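Local coordinates for protein putative (PDB 4O8S) that belongs to the nucleotidyltransferase superfamily, in the AbiEii toxin family, and probably catalyses transfer of a nucleotide, at residues A6-H9 against E10-M13; K18-D22 against T23-L27; L192-L195 against L196-I199; A206-L209 against G210-Q214; H217-L220 against E221-H225. All coordinates share one frame; numbering follows the deposited sequence.

Contact 1: residues A6-H9 against E10-M13; sequences ALNH and EKLM
His9 and Met13, one helical turn apart, make the side-chain contact that distinguishes this part of the helix. The imidazole swings away from its own N-H (chi1 -166°) and lies beside the selenoether of Met13, a selenomethionine here. Met13 CG sits above one ring face, displaced toward the rim, while the selenium is about equally far from CD2 and NE2, with 3.9 Å between Met13 SE and His9 NE2. Measured to the ring centroid, Met13 SE lies 4.5 Å away and 49° off the normal, an oblique Met-aromatic (here selenium-aromatic) approach rather than a stack. The bend at the end of the Met13 chain (chi3 -62°) turns the methyl back, and Met13 CE comes to 4.0 Å from His9 CD2. Neither ring nitrogen depends on this neighbour: ND1 is bonded to Tyr89 OH and NE2 to the carbonyl of Glu44, two bonds that together limit the rotation of the ring. All of this belongs to helix 4-19, which lays His9, Leu12 and Met13 on Leu100 of strand 98-106, as a helix packs on the sheet of an alpha/beta domain. Its backbone ladder is regular: Glu10 N reaches Ala6 O at 2.8 Å and Met13 N reaches His9 O at 2.9 Å, both nearly straight. Met13 CG also comes within 3.3 Å of His9 O. Glu10 extends fully from the helix, its carboxylate shared between Tyr34 OH and a salt bridge to Arg14, whereas Lys11, equally extended, sends its ammonium to the carbonyl of Asn66.

Contact 2: residues K18-D22 against T23-L27; sequences KNLAD and TPMVL
Thr23 is turned back against Leu20, and both polar groups of the threonine converge on one carbonyl. Thr23 OG1 donates to Leu20 O at 2.8 Å, arriving in the carbonyl plane on a lone pair, whereas Thr23 N donates to the same oxygen at 3.0 Å from 57° above that plane. The two donors therefore use different approaches to Leu20 O and need not compete for one direction. A chi1 of 76° places the hydroxyl between the backbone N and the carbonyl carbon of Thr23, where it can donate backward and still accept forward, from Met25 N at 3.1 Å. Thr23 CG2 is turned to the side of Asp22, at 3.8 Å from Asp22 OD1; that carboxylate has its salt bridge with Arg59. Past the hydroxyl, Leu20 and Met25 run at a slant to each other and meet by their ends, Leu20 CD1 lying 3.7 Å from Met25 CE. The selenoether of Met25, a selenomethionine, is folded at both chi2 and chi3, which brings its methyl round to the leucine. Both chains also touch Phe48 of strand 46-50, so the pair forms part of the apolar layer next to the sheet. With Thr23 OG1 accepting from the N-H two residues on, this is an ST turn, placed in the link that carries the chain from helix 4-19 into strand 26-27.

Contact 3: residues L192-L195 against L196-I199; sequences LDAL and LNQI
Asp193 O is gripped by two backbone donors from the next turn. Asn197 N, at 2.7 Å from Asp193 O, arrives almost in line with the carbonyl (C=O...N 175°); Leu196 N, at 3.0 Å from Asp193 O, comes from well above the carbonyl plane. The chain is thereby wound into a compact turn although no regular helix is formed. The carboxylate of the same residue accepts from the chain ahead as well: Asp193 OD1 takes the N-H of Leu195 at 2.9 Å from Leu195 N, met from above the carboxylate plane. Having CG opposite the backbone N (chi1 -167°) places the carboxylate beside its own carbonyl and within reach of that N-H. Its second oxygen, OD2, forms a salt bridge with Arg148, and the side chain of Leu196, three residues on, slants across it, Leu196 CD1 coming to 3.3 Å from Asp193 OD2. Asn197 folds inward with chi1 56°, which lays its amide against the backbone: Asn197 ND2 is 3.5 Å from Ala194 CA and bonds to the carbonyl of Lys191. A water bridges the two segments, donating to Ala194 O and accepting from Gln198 N at 2.9 Å. Further on, Ile199 CD1 rests 3.5 Å from Leu195 O. The bond from Leu195 N to the aspartate two residues earlier defines an Asx turn, which here follows the end of helix 179-192 and is held to helix 147-159 through Arg148, in the loop leading to helix 202-231.

Contact 4: residues A206-L209 against G210-Q214; sequences ALEL and GVMAQ
Between Glu208 and Met212 the contact is apolar, made by the aliphatic stem of one and the selenoether of the other. The two chains slant across each other: Met212 CE lies 3.9 Å from Glu208 CG, and Met212 SE (selenium, in a selenomethionine) is only slightly farther from that carbon. The methyl reaches there because the Met212 chain, extended through chi2, turns at chi3 (-66°). That same turn brings Met212 CE to 3.7 Å from Leu209 CA and, more loosely, to 4.2 Å from Leu209 CD1, so the methyl spans two successive residues of the preceding turn.

The backbone hydrogen bonds form an unbroken i to i+4 series. Ala213 N to Leu209 O is the shortest at 2.9 Å and Met212 N to Glu208 O measures 3.0 Å, while Val211 N to Leu207 O is longer at 3.3 Å. Close carbon-to-carbonyl contacts go with them, Met212 CG lying 3.2 Å from Glu208 O and Ala213 CB 3.4 Å from Leu209 O.

Ionic and polar bonds point outward from this helix: the carboxylate of Glu208 has its partners on helix 147-159, a salt bridge from OE2 to Lys158 and a hydrogen bond from OE1 to His154. The arrangement is that of a helix packed within a helical bundle, with Ala206, Leu209, Gly210 and Ala213 buried and helix 202-231 lying against helices 147-159, 166-176 and 179-192.

Contact 5: residues H217-L220 against E221-H225; sequences HKKL and EKQSH
This is a surface contact within a single helix, on the outer half of the C-terminal helix 202-231, and it joins successive turns by side chains three or four residues apart. His217 and Glu221 run side by side in the same direction. Glu221 CG stands over one face of the imidazole, nearer its rim than its middle: the distance from Glu221 CG to the His217 centroid is 4.2 Å and the direction 22° off the ring normal, the geometry of a CH-pi contact. The carboxylate bends away after CG, at chi2 (-97°), and its plane makes 27° with that of the ring. His217 NE2 and Glu221 OE1 remain 4.7 Å apart, so the methylene rather than the charged end does the touching.

On another side of the helix, Gln223 sends its amide toward Lys219. Gln223 NE2 lies 3.4 Å from both Lys219 CG and Lys219 CD, the amide slanting across the aliphatic stem, while Gln223 OE1 is 3.9 Å from Leu220 CD2; the flat amide thus spans a lysine and a leucine. The backbone beneath is regularly bonded, with Lys222 N to Lys218 O at 2.9 Å nearly straight. Glu221 O takes two donors from His225, the backbone N and the ring ND1, the latter at 3.2 Å from Glu221 O and nearly in the imidazole plane. One flank still meets the bundle: His217 touches Leu166 and Lys173, and Leu220 touches Leu166 and Ala169, all on or at the start of helix 166-176, while Lys219 makes a long, weak ion pair with Glu161.

Overall arrangement
All five contacts are local, but their settings differ: contacts 1 to 4 are partly buried and contact 5 lies on the surface. Contacts 1 and 2 share helix 4-19, with centres about 18 Å apart; the first lies along its body and the second follows its end, and both meet the mixed sheet. Contacts 4 and 5 share helix 202-231, their centres about 17 Å apart, where packing against neighbouring helices gives way to a contact with no buried residue. Contact 3 stands in the loop leading to that helix. Helical contacts 1, 4 and 5 combine regular backbone bonds with side chains one turn apart, whereas contacts 2 and 3 are turns, each built on a carbonyl with two donors.

Contact 1: residues A6-H9 against E10-M13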
loop_
_atom_site.group_PDB
_atom_site.type_symbol
_atom_site.label_atom_id
_atom_site.label_comp_id
_atom_site.label_asym_id
_atom_site.label_seq_id
_atom_site.Cartn_x
_atom_site.Cartn_y
_atom_site.Cartn_z
ATOM N N ALA A 6 12.797 13.280 -0.192
ATOM C CA ALA A 6 11.550 12.582 0.107
ATOM C C ALA A 6 10.372 13.559 0.172
ATOM O O ALA A 6 9.272 13.253 -0.318
ATOM C CB ALA A 6 11.679 11.799 1.414
ATOM N N LEU A 7 10.601 14.730 0.773
ATOM C CA LEU A 7 9.550 15.745 0.915
ATOM C C LEU A 7 9.016 16.226 -0.433
ATOM O O LEU A 7 7.809 16.410 -0.607
ATOM C CB LEU A 7 10.059 16.958 1.706
ATOM C CG LEU A 7 10.256 16.863 3.226
ATOM C CD1 LEU A 7 10.568 18.248 3.798
ATOM C CD2 LEU A 7 9.036 16.258 3.919
ATOM N N ASN A 8 9.909 16.467 -1.385
ATOM C CA ASN A 8 9.447 16.887 -2.699
ATOM C C ASN A 8 8.731 15.744 -3.415
ATOM O O ASN A 8 7.734 15.966 -4.103
ATOM C CB ASN A 8 10.598 17.457 -3.520
ATOM C CG ASN A 8 10.962 18.862 -3.081
ATOM O OD1 ASN A 8 10.079 19.691 -2.853
ATOM N ND2 ASN A 8 12.253 19.126 -2.922
ATOM N N HIS A 9 9.218 14.523 -3.213
ATOM C CA HIS A 9 8.566 13.337 -3.758
ATOM C C HIS A 9 7.129 13.204 -3.237
ATOM O O HIS A 9 6.187 13.013 -4.017
ATOM C CB HIS A 9 9.369 12.087 -3.407
ATOM C CG HIS A 9 8.976 10.872 -4.193
ATOM N ND1 HIS A 9 9.244 10.742 -5.542
ATOM C CD2 HIS A 9 8.359 9.726 -3.820
ATOM C CE1 HIS A 9 8.799 9.572 -5.964
ATOM N NE2 HIS A 9 8.256 8.933 -4.942
ATOM N N GLU A 10 6.957 13.305 -1.920
ATOM C CA GLU A 10 5.614 13.231 -1.333
ATOM C C GLU A 10 4.707 14.324 -1.880
ATOM O O GLU A 10 3.522 14.101 -2.145
ATOM C CB GLU A 10 5.673 13.327 0.199
ATOM C CG GLU A 10 4.273 13.244 0.842
ATOM C CD GLU A 10 4.273 13.131 2.367
ATOM O OE1 GLU A 10 5.352 12.955 2.980
ATOM O OE2 GLU A 10 3.166 13.203 2.954
ATOM N N LYS A 11 5.260 15.518 -2.044
ATOM C CA LYS A 11 4.481 16.646 -2.549
ATOM C C LYS A 11 3.977 16.384 -3.970
ATOM O O LYS A 11 2.828 16.702 -4.305
ATOM C CB LYS A 11 5.339 17.907 -2.517
ATOM C CG LYS A 11 4.696 19.136 -3.140
ATOM C CD LYS A 11 5.740 20.256 -3.206
ATOM C CE LYS A 11 5.145 21.599 -3.605
ATOM N NZ LYS A 11 6.206 22.662 -3.679
ATOM N N LEU A 12 4.829 15.793 -4.805
ATOM C CA LEU A 12 4.404 15.463 -6.159
ATOM C C LEU A 12 3.366 14.363 -6.134
ATOM O O LEU A 12 2.366 14.450 -6.833
ATOM C CB LEU A 12 5.594 15.039 -7.021
ATOM C CG LEU A 12 5.294 14.439 -8.399
ATOM C CD1 LEU A 12 4.597 15.418 -9.331
ATOM C CD2 LEU A 12 6.603 13.948 -9.016
HETATM N N MSE A 13 3.591 13.329 -5.321
HETATM C CA MSE A 13 2.619 12.241 -5.234
HETATM C C MSE A 13 1.238 12.737 -4.813
HETATM O O MSE A 13 0.232 12.384 -5.440
HETATM C CB MSE A 13 3.104 11.151 -4.282
HETATM C CG MSE A 13 4.346 10.407 -4.768
HETATM SE SE MSE A 13 4.562 8.773 -3.653
HETATM C CE MSE A 13 4.804 9.584 -1.895
#

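Contact 2: residues K18-D22 against T23-L27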
loop_
_atom_site.group_PDB
_atom_site.type_symbol
_atom_site.label_atom_id
_atom_site.label_comp_id
_atom_site.label_asym_id
_atom_site.label_seq_id
_atom_site.Cartn_x
_atom_site.Cartn_y
_atom_site.Cartn_z
ATOM N N LYS A 18 -4.543 13.944 -5.630
ATOM C CA LYS A 18 -5.617 14.927 -5.479
ATOM C C LYS A 18 -6.197 15.335 -6.849
ATOM O O LYS A 18 -7.415 15.460 -7.007
ATOM C CB LYS A 18 -5.118 16.133 -4.679
ATOM C CG LYS A 18 -5.011 15.852 -3.159
ATOM C CD LYS A 18 -4.108 16.862 -2.453
ATOM C CE LYS A 18 -4.484 17.063 -0.975
ATOM N NZ LYS A 18 -4.427 15.830 -0.116
ATOM N N ASN A 19 -5.335 15.492 -7.851
ATOM C CA ASN A 19 -5.825 15.814 -9.193
ATOM C C ASN A 19 -6.792 14.761 -9.721
ATOM O O ASN A 19 -7.759 15.089 -10.402
ATOM C CB ASN A 19 -4.677 16.001 -10.189
ATOM C CG ASN A 19 -5.156 16.541 -11.536
ATOM O OD1 ASN A 19 -5.665 15.793 -12.381
ATOM N ND2 ASN A 19 -5.008 17.848 -11.732
ATOM N N LEU A 20 -6.560 13.502 -9.372
ATOM C CA LEU A 20 -7.383 12.410 -9.887
ATOM C C LEU A 20 -8.673 12.161 -9.100
ATOM O O LEU A 20 -9.402 11.206 -9.393
ATOM C CB LEU A 20 -6.562 11.124 -9.952
ATOM C CG LEU A 20 -5.290 11.212 -10.802
ATOM C CD1 LEU A 20 -4.388 10.002 -10.569
ATOM C CD2 LEU A 20 -5.656 11.326 -12.287
ATOM N N ALA A 21 -8.978 13.009 -8.122
ATOM C CA ALA A 21 -10.158 12.780 -7.273
ATOM C C ALA A 21 -11.500 12.828 -8.025
ATOM O O ALA A 21 -12.505 12.259 -7.566
ATOM C CB ALA A 21 -10.165 13.741 -6.096
ATOM N N ASP A 22 -11.522 13.496 -9.176
ATOM C CA ASP A 22 -12.736 13.525 -9.989
ATOM C C ASP A 22 -12.762 12.470 -11.101
ATOM O O ASP A 22 -13.643 12.497 -11.960
ATOM C CB ASP A 22 -12.971 14.926 -10.564
ATOM C CG ASP A 22 -11.808 15.416 -11.407
ATOM O OD1 ASP A 22 -10.710 14.830 -11.317
ATOM O OD2 ASP A 22 -11.982 16.405 -12.150
ATOM N N THR A 23 -11.807 11.536 -11.077
ATOM C CA THR A 23 -11.777 10.425 -12.038
ATOM C C THR A 23 -12.142 9.136 -11.303
ATOM O O THR A 23 -12.350 9.165 -10.087
ATOM C CB THR A 23 -10.383 10.265 -12.645
ATOM O OG1 THR A 23 -9.529 9.641 -11.679
ATOM C CG2 THR A 23 -9.813 11.622 -13.058
ATOM N N PRO A 24 -12.237 7.999 -12.024
ATOM C CA PRO A 24 -12.543 6.788 -11.249
ATOM C C PRO A 24 -11.296 6.091 -10.685
ATOM O O PRO A 24 -11.423 4.985 -10.156
ATOM C CB PRO A 24 -13.225 5.869 -12.282
ATOM C CG PRO A 24 -13.480 6.743 -13.512
ATOM C CD PRO A 24 -12.402 7.769 -13.474
HETATM N N MSE A 25 -10.126 6.715 -10.812
HETATM C CA MSE A 25 -8.870 6.160 -10.285
HETATM C C MSE A 25 -8.916 5.960 -8.762
HETATM O O MSE A 25 -9.291 6.870 -8.032
HETATM C CB MSE A 25 -7.717 7.109 -10.610
HETATM C CG MSE A 25 -7.474 7.272 -12.086
HETATM SE SE MSE A 25 -6.202 5.886 -12.734
HETATM C CE MSE A 25 -4.529 6.754 -12.315
ATOM N N VAL A 26 -8.507 4.782 -8.292
ATOM C CA VAL A 26 -8.464 4.477 -6.864
ATOM C C VAL A 26 -7.043 4.081 -6.468
ATOM O O VAL A 26 -6.511 3.070 -6.979
ATOM C CB VAL A 26 -9.382 3.289 -6.529
ATOM C CG1 VAL A 26 -9.422 3.041 -4.989
ATOM C CG2 VAL A 26 -10.784 3.512 -7.118
ATOM N N LEU A 27 -6.427 4.866 -5.582
ATOM C CA LEU A 27 -5.089 4.557 -5.049
ATOM C C LEU A 27 -5.168 3.344 -4.141
ATOM O O LEU A 27 -6.069 3.246 -3.298
ATOM C CB LEU A 27 -4.538 5.742 -4.258
ATOM C CG LEU A 27 -3.082 5.759 -3.765
ATOM C CD1 LEU A 27 -2.113 5.947 -4.939
ATOM C CD2 LEU A 27 -2.888 6.870 -2.709
#

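Contact 3: residues L192-L195 against L196-I199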
loop_
_atom_site.group_PDB
_atom_site.type_symbol
_atom_site.label_atom_id
_atom_site.label_comp_id
_atom_site.label_asym_id
_atom_site.label_seq_id
_atom_site.Cartn_x
_atom_site.Cartn_y
_atom_site.Cartn_z
ATOM N N LEU A 192 18.876 -4.593 3.451
ATOM C CA LEU A 192 19.126 -3.959 2.163
ATOM C C LEU A 192 18.086 -2.893 1.810
ATOM O O LEU A 192 18.345 -2.027 0.977
ATOM C CB LEU A 192 19.181 -5.023 1.061
ATOM C CG LEU A 192 20.381 -5.975 1.114
ATOM C CD1 LEU A 192 20.252 -7.063 0.056
ATOM C CD2 LEU A 192 21.668 -5.189 0.935
ATOM N N ASP A 193 16.913 -2.951 2.441
ATOM C CA ASP A 193 15.851 -1.985 2.153
ATOM C C ASP A 193 16.031 -0.682 2.953
ATOM O O ASP A 193 15.846 -0.658 4.180
ATOM C CB ASP A 193 14.487 -2.615 2.460
ATOM C CG ASP A 193 13.316 -1.801 1.909
ATOM O OD1 ASP A 193 13.473 -0.588 1.666
ATOM O OD2 ASP A 193 12.226 -2.386 1.728
ATOM N N ALA A 194 16.364 0.403 2.255
ATOM C CA ALA A 194 16.593 1.703 2.896
ATOM C C ALA A 194 15.328 2.340 3.480
ATOM O O ALA A 194 15.415 3.295 4.256
ATOM C CB ALA A 194 17.258 2.669 1.924
ATOM N N LEU A 195 14.159 1.830 3.096
ATOM C CA LEU A 195 12.904 2.314 3.674
ATOM C C LEU A 195 12.608 1.630 5.021
ATOM O O LEU A 195 11.721 2.062 5.772
ATOM C CB LEU A 195 11.741 2.140 2.682
ATOM C CG LEU A 195 11.868 2.896 1.342
ATOM C CD1 LEU A 195 10.549 2.933 0.574
ATOM C CD2 LEU A 195 12.390 4.306 1.546
ATOM N N LEU A 196 13.372 0.582 5.334
ATOM C CA LEU A 196 13.131 -0.238 6.521
ATOM C C LEU A 196 14.323 -0.365 7.459
ATOM O O LEU A 196 14.149 -0.463 8.682
ATOM C CB LEU A 196 12.717 -1.653 6.107
ATOM C CG LEU A 196 11.497 -1.838 5.205
ATOM C CD1 LEU A 196 11.374 -3.295 4.786
ATOM C CD2 LEU A 196 10.225 -1.358 5.907
ATOM N N ASN A 197 15.527 -0.396 6.892
ATOM C CA ASN A 197 16.708 -0.818 7.648
ATOM C C ASN A 197 17.047 0.027 8.877
ATOM O O ASN A 197 17.713 -0.459 9.791
ATOM C CB ASN A 197 17.940 -1.025 6.735
ATOM C CG ASN A 197 18.297 0.208 5.913
ATOM O OD1 ASN A 197 17.990 1.340 6.295
ATOM N ND2 ASN A 197 18.962 -0.009 4.774
ATOM N N GLN A 198 16.584 1.273 8.909
ATOM C CA GLN A 198 16.838 2.135 10.064
ATOM C C GLN A 198 15.676 2.180 11.063
ATOM O O GLN A 198 15.815 2.753 12.143
ATOM C CB GLN A 198 17.181 3.558 9.614
ATOM C CG GLN A 198 18.452 3.664 8.776
ATOM C CD GLN A 198 19.646 3.007 9.455
ATOM O OE1 GLN A 198 20.097 1.929 9.046
ATOM N NE2 GLN A 198 20.162 3.653 10.506
ATOM N N ILE A 199 14.534 1.580 10.723
ATOM C CA ILE A 199 13.360 1.700 11.594
ATOM C C ILE A 199 12.729 0.381 12.061
ATOM O O ILE A 199 11.923 0.359 12.993
ATOM C CB ILE A 199 12.255 2.563 10.937
ATOM C CG1 ILE A 199 11.809 1.943 9.607
ATOM C CG2 ILE A 199 12.743 3.983 10.732
ATOM C CD1 ILE A 199 10.562 2.595 9.010
HETATM O O HOH W 1 14.842 2.783 7.167
#

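Contact 4: residues A206-L209 against G210-Q214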
loop_
_atom_site.group_PDB
_atom_site.type_symbol
_atom_site.label_atom_id
_atom_site.label_comp_id
_atom_site.label_asym_id
_atom_site.label_seq_id
_atom_site.Cartn_x
_atom_site.Cartn_y
_atom_site.Cartn_z
ATOM N N ALA A 206 8.198 -9.667 13.853
ATOM C CA ALA A 206 7.764 -11.018 13.516
ATOM C C ALA A 206 7.036 -11.675 14.690
ATOM O O ALA A 206 5.966 -12.278 14.516
ATOM C CB ALA A 206 8.955 -11.853 13.101
ATOM N N LEU A 207 7.623 -11.567 15.880
ATOM C CA LEU A 207 7.021 -12.128 17.087
ATOM C C LEU A 207 5.695 -11.468 17.377
ATOM O O LEU A 207 4.697 -12.146 17.606
ATOM C CB LEU A 207 7.941 -11.928 18.301
ATOM C CG LEU A 207 9.130 -12.886 18.371
ATOM C CD1 LEU A 207 10.097 -12.494 19.492
ATOM C CD2 LEU A 207 8.619 -14.310 18.564
ATOM N N GLU A 208 5.696 -10.141 17.366
ATOM C CA GLU A 208 4.499 -9.393 17.700
ATOM C C GLU A 208 3.339 -9.673 16.735
ATOM O O GLU A 208 2.181 -9.796 17.174
ATOM C CB GLU A 208 4.798 -7.892 17.786
ATOM C CG GLU A 208 3.594 -7.110 18.288
ATOM C CD GLU A 208 3.889 -5.648 18.546
ATOM O OE1 GLU A 208 4.843 -5.115 17.936
ATOM O OE2 GLU A 208 3.151 -5.036 19.360
ATOM N N LEU A 209 3.638 -9.786 15.437
ATOM C CA LEU A 209 2.587 -10.079 14.454
ATOM C C LEU A 209 1.963 -11.457 14.652
ATOM O O LEU A 209 0.735 -11.594 14.602
ATOM C CB LEU A 209 3.083 -9.942 13.003
ATOM C CG LEU A 209 2.018 -10.387 11.979
ATOM C CD1 LEU A 209 0.756 -9.526 12.105
ATOM C CD2 LEU A 209 2.548 -10.400 10.536
ATOM N N GLY A 210 2.795 -12.479 14.851
ATOM C CA GLY A 210 2.286 -13.827 15.064
ATOM C C GLY A 210 1.294 -13.886 16.214
ATOM O O GLY A 210 0.217 -14.509 16.118
ATOM N N VAL A 211 1.638 -13.205 17.303
ATOM C CA VAL A 211 0.777 -13.194 18.481
ATOM C C VAL A 211 -0.495 -12.374 18.268
ATOM O O VAL A 211 -1.584 -12.823 18.637
ATOM C CB VAL A 211 1.547 -12.712 19.729
ATOM C CG1 VAL A 211 0.617 -12.575 20.923
ATOM C CG2 VAL A 211 2.678 -13.685 20.039
HETATM N N MSE A 212 -0.375 -11.181 17.681
HETATM C CA MSE A 212 -1.559 -10.357 17.390
HETATM C C MSE A 212 -2.540 -11.087 16.491
HETATM O O MSE A 212 -3.755 -10.981 16.669
HETATM C CB MSE A 212 -1.175 -9.032 16.723
HETATM C CG MSE A 212 -0.425 -8.068 17.637
HETATM SE SE MSE A 212 -0.149 -6.288 16.800
HETATM C CE MSE A 212 1.021 -6.870 15.392
ATOM N N ALA A 213 -2.011 -11.824 15.515
ATOM C CA ALA A 213 -2.868 -12.535 14.578
ATOM C C ALA A 213 -3.665 -13.600 15.322
ATOM O O ALA A 213 -4.817 -13.861 14.985
ATOM C CB ALA A 213 -2.050 -13.148 13.474
ATOM N N GLN A 214 -3.049 -14.208 16.336
ATOM C CA GLN A 214 -3.739 -15.181 17.171
ATOM C C GLN A 214 -4.896 -14.521 17.885
ATOM O O GLN A 214 -6.020 -15.032 17.861
ATOM C CB GLN A 214 -2.791 -15.771 18.218
ATOM C CG GLN A 214 -1.715 -16.674 17.660
ATOM C CD GLN A 214 -1.112 -17.569 18.727
ATOM O OE1 GLN A 214 -1.399 -17.418 19.923
ATOM N NE2 GLN A 214 -0.279 -18.517 18.301
#

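Contact 5: residues H217-L220 against E221-H225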
loop_
_atom_site.group_PDB
_atom_site.type_symbol
_atom_site.label_atom_id
_atom_site.label_comp_id
_atom_site.label_asym_id
_atom_site.label_seq_id
_atom_site.Cartn_x
_atom_site.Cartn_y
_atom_site.Cartn_z
ATOM N N HIS A 217 -7.768 -13.351 15.545
ATOM C CA HIS A 217 -8.524 -14.517 15.140
ATOM C C HIS A 217 -9.371 -15.084 16.294
ATOM O O HIS A 217 -10.500 -15.523 16.087
ATOM C CB HIS A 217 -7.586 -15.583 14.583
ATOM C CG HIS A 217 -8.301 -16.792 14.069
ATOM N ND1 HIS A 217 -8.292 -17.999 14.736
ATOM C CD2 HIS A 217 -9.063 -16.974 12.964
ATOM C CE1 HIS A 217 -9.010 -18.875 14.056
ATOM N NE2 HIS A 217 -9.492 -18.281 12.979
ATOM N N LYS A 218 -8.825 -15.047 17.505
ATOM C CA LYS A 218 -9.504 -15.576 18.687
ATOM C C LYS A 218 -10.722 -14.746 19.032
ATOM O O LYS A 218 -11.811 -15.286 19.252
ATOM C CB LYS A 218 -8.541 -15.608 19.881
ATOM C CG LYS A 218 -9.146 -16.108 21.197
ATOM C CD LYS A 218 -8.076 -16.132 22.301
ATOM C CE LYS A 218 -8.631 -16.605 23.648
ATOM N NZ LYS A 218 -7.597 -16.597 24.740
ATOM N N LYS A 219 -10.538 -13.433 19.103
ATOM C CA LYS A 219 -11.652 -12.529 19.347
ATOM C C LYS A 219 -12.804 -12.764 18.360
ATOM O O LYS A 219 -13.971 -12.830 18.768
ATOM C CB LYS A 219 -11.199 -11.070 19.269
ATOM C CG LYS A 219 -12.357 -10.087 19.362
ATOM C CD LYS A 219 -11.955 -8.661 18.965
ATOM C CE LYS A 219 -11.142 -7.966 20.059
ATOM N NZ LYS A 219 -11.477 -6.503 20.195
ATOM N N LEU A 220 -12.467 -12.891 17.074
ATOM C CA LEU A 220 -13.460 -13.048 16.007
ATOM C C LEU A 220 -14.241 -14.354 16.159
ATOM O O LEU A 220 -15.442 -14.403 15.889
ATOM C CB LEU A 220 -12.786 -12.982 14.624
ATOM C CG LEU A 220 -12.272 -11.591 14.198
ATOM C CD1 LEU A 220 -11.348 -11.643 12.965
ATOM C CD2 LEU A 220 -13.439 -10.657 13.952
ATOM N N GLU A 221 -13.550 -15.411 16.585
ATOM C CA GLU A 221 -14.195 -16.683 16.902
ATOM C C GLU A 221 -15.162 -16.544 18.078
ATOM O O GLU A 221 -16.334 -16.908 17.967
ATOM C CB GLU A 221 -13.146 -17.738 17.231
ATOM C CG GLU A 221 -12.374 -18.245 16.039
ATOM C CD GLU A 221 -12.937 -19.543 15.509
ATOM O OE1 GLU A 221 -12.394 -20.613 15.866
ATOM O OE2 GLU A 221 -13.924 -19.493 14.739
ATOM N N LYS A 222 -14.663 -16.030 19.202
ATOM C CA LYS A 222 -15.495 -15.772 20.377
ATOM C C LYS A 222 -16.713 -14.913 20.029
ATOM O O LYS A 222 -17.821 -15.178 20.498
ATOM C CB LYS A 222 -14.677 -15.116 21.503
ATOM C CG LYS A 222 -15.512 -14.257 22.458
ATOM C CD LYS A 222 -14.802 -13.997 23.786
ATOM C CE LYS A 222 -13.543 -13.147 23.613
ATOM N NZ LYS A 222 -13.826 -11.785 23.056
ATOM N N GLN A 223 -16.503 -13.894 19.201
ATOM C CA GLN A 223 -17.598 -13.065 18.702
ATOM C C GLN A 223 -18.624 -13.897 17.940
ATOM O O GLN A 223 -19.830 -13.734 18.132
ATOM C CB GLN A 223 -17.063 -11.964 17.790
ATOM C CG GLN A 223 -16.494 -10.759 18.520
ATOM C CD GLN A 223 -16.022 -9.689 17.557
ATOM O OE1 GLN A 223 -16.377 -9.706 16.375
ATOM N NE2 GLN A 223 -15.214 -8.753 18.053
ATOM N N SER A 224 -18.135 -14.778 17.072
ATOM C CA SER A 224 -18.999 -15.683 16.316
ATOM C C SER A 224 -19.795 -16.619 17.236
ATOM O O SER A 224 -21.024 -16.651 17.168
ATOM C CB SER A 224 -18.181 -16.496 15.306
ATOM O OG SER A 224 -18.952 -17.562 14.767
ATOM N N HIS A 225 -19.097 -17.370 18.087
ATOM C CA HIS A 225 -19.742 -18.296 19.025
ATOM C C HIS A 225 -20.771 -17.590 19.907
ATOM O O HIS A 225 -21.824 -18.144 20.228
ATOM C CB HIS A 225 -18.703 -18.990 19.910
ATOM C CG HIS A 225 -18.043 -20.174 19.267
ATOM N ND1 HIS A 225 -17.064 -20.050 18.304
ATOM C CD2 HIS A 225 -18.219 -21.503 19.458
ATOM C CE1 HIS A 225 -16.667 -21.253 17.927
ATOM N NE2 HIS A 225 -17.351 -22.153 18.612
#